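Local coordinates for protein esterase LipW (Mycobacterium marinum, PDB 3QH4) that probably hydrolyses carboxylic esters as a mycobacterial alpha/beta hydrolase noted for strict substrate selectivity, at residues H130-P133 against A134-D138. Sequence-based numbering, arbitrary orientation.
Sequences HPYP and AALHD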
loop_
_atom_site.group_PDB
_atom_site.type_symbol
_atom_site.label_atom_id
_atom_site.label_comp_id
_atom_site.label_asym_id
_atom_site.label_seq_id
_atom_site.Cartn_x
_atom_site.Cartn_y
_atom_site.Cartn_z
ATOM N N HIS A 130 5.059 -12.099 12.825
ATOM C CA HIS A 130 5.079 -12.845 11.584
ATOM C C HIS A 130 5.897 -12.082 10.546
ATOM O O HIS A 130 5.344 -11.404 9.691
ATOM C CB HIS A 130 3.648 -13.075 11.078
ATOM C CG HIS A 130 2.763 -13.739 12.079
ATOM N ND1 HIS A 130 2.869 -15.080 12.384
ATOM C CD2 HIS A 130 1.787 -13.248 12.879
ATOM C CE1 HIS A 130 1.986 -15.391 13.318
ATOM N NE2 HIS A 130 1.313 -14.301 13.634
ATOM N N PRO A 131 7.223 -12.198 10.629
ATOM C CA PRO A 131 8.075 -11.461 9.706
ATOM C C PRO A 131 8.048 -12.015 8.285
ATOM O O PRO A 131 7.354 -13.016 7.977
ATOM C CB PRO A 131 9.480 -11.592 10.325
ATOM C CG PRO A 131 9.413 -12.602 11.366
ATOM C CD PRO A 131 7.985 -12.977 11.628
ATOM N N TYR A 132 8.786 -11.361 7.401
ATOM C CA TYR A 132 8.969 -11.853 6.030
ATOM C C TYR A 132 9.282 -13.364 6.075
ATOM O O TYR A 132 10.079 -13.800 6.920
ATOM C CB TYR A 132 10.130 -11.105 5.400
ATOM C CG TYR A 132 10.541 -11.688 4.092
ATOM C CD1 TYR A 132 9.855 -11.348 2.922
ATOM C CD2 TYR A 132 11.549 -12.661 4.023
ATOM C CE1 TYR A 132 10.199 -11.955 1.700
ATOM C CE2 TYR A 132 11.919 -13.223 2.823
ATOM C CZ TYR A 132 11.249 -12.868 1.663
ATOM O OH TYR A 132 11.614 -13.469 0.452
ATOM N N PRO A 133 8.655 -14.169 5.197
ATOM C CA PRO A 133 7.732 -13.813 4.119
ATOM C C PRO A 133 6.239 -14.004 4.442
ATOM O O PRO A 133 5.480 -14.271 3.530
ATOM C CB PRO A 133 8.136 -14.818 3.025
ATOM C CG PRO A 133 8.404 -16.105 3.851
ATOM C CD PRO A 133 9.048 -15.602 5.128
ATOM N N ALA A 134 5.802 -13.871 5.694
ATOM C CA ALA A 134 4.426 -14.254 6.028
ATOM C C ALA A 134 3.357 -13.441 5.275
ATOM O O ALA A 134 2.460 -14.000 4.648
ATOM C CB ALA A 134 4.195 -14.193 7.562
ATOM N N ALA A 135 3.466 -12.112 5.327
ATOM C CA ALA A 135 2.494 -11.246 4.648
ATOM C C ALA A 135 2.528 -11.462 3.139
ATOM O O ALA A 135 1.484 -11.466 2.486
ATOM C CB ALA A 135 2.752 -9.762 4.973
ATOM N N LEU A 136 3.721 -11.612 2.564
ATOM C CA LEU A 136 3.811 -11.845 1.122
ATOM C C LEU A 136 3.137 -13.177 0.779
ATOM O O LEU A 136 2.383 -13.269 -0.189
ATOM C CB LEU A 136 5.273 -11.850 0.701
ATOM C CG LEU A 136 5.526 -12.070 -0.781
ATOM C CD1 LEU A 136 4.739 -11.045 -1.665
ATOM C CD2 LEU A 136 7.027 -11.975 -0.983
ATOM N N HIS A 137 3.362 -14.204 1.601
ATOM C CA HIS A 137 2.652 -15.460 1.397
ATOM C C HIS A 137 1.137 -15.272 1.421
ATOM O O HIS A 137 0.434 -15.882 0.607
ATOM C CB HIS A 137 3.044 -16.507 2.420
ATOM C CG HIS A 137 4.333 -17.195 2.119
ATOM N ND1 HIS A 137 5.068 -17.843 3.093
ATOM C CD2 HIS A 137 5.022 -17.338 0.964
ATOM C CE1 HIS A 137 6.150 -18.367 2.545
ATOM N NE2 HIS A 137 6.145 -18.081 1.256
ATOM N N ASP A 138 0.653 -14.453 2.358
ATOM C CA ASP A 138 -0.784 -14.179 2.466
ATOM C C ASP A 138 -1.283 -13.466 1.218
ATOM O O ASP A 138 -2.342 -13.814 0.679
ATOM C CB ASP A 138 -1.086 -13.313 3.699
ATOM C CG ASP A 138 -0.840 -14.064 5.017
ATOM O OD1 ASP A 138 -0.625 -15.292 4.982
ATOM O OD2 ASP A 138 -0.877 -13.409 6.071
HETATM O O HOH W 1 5.271 -10.581 6.964
#
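H130 meets A134 through methylene against methyl, with H130 CB 3.7 Å from A134 CB, while its imidazole turns off from the helix. A water ties the same two segments together: it donates to H130 O and accepts from A135 N (2.9 Å), occupying an amide of the first helical turn that has no preceding helical carbonyl to bond. P131 contributes its carbonyl. A134 N reaches P131 O at 2.9 Å with an N-H...O angle of 169°, the donor tilted from the carbonyl plane; this i to i+3 bond closes a turn around the cis peptide between Y132 and P133, the geometry of a type VI turn. With CG anti to the backbone N (chi1 170°), the Y132 ring lies alongside L136, whose CD2 approaches CE1 obliquely at 4.2 Å, and P133 CB sits over the centre of one ring face, 3.7 Å above its plane. At the N-cap, P133 offers its carbonyl to H137 N (2.9 Å), the first i to i+4 bond of the helix, and the donor lies almost in line with C=O at 164°. The P133 ring also packs over a face of the H137 imidazole: CB is 4.2 Å from the H137 centroid in a CH-pi contact, so the pyrrolidine lies between the two aromatic rings. Segment 130-133 thus ends the loop leaving strand 118-122 and starts helix 134-148; R125 in that loop salt-bridges D138, while the Y132 backbone bonds to Y226 at the end of helix 216-227.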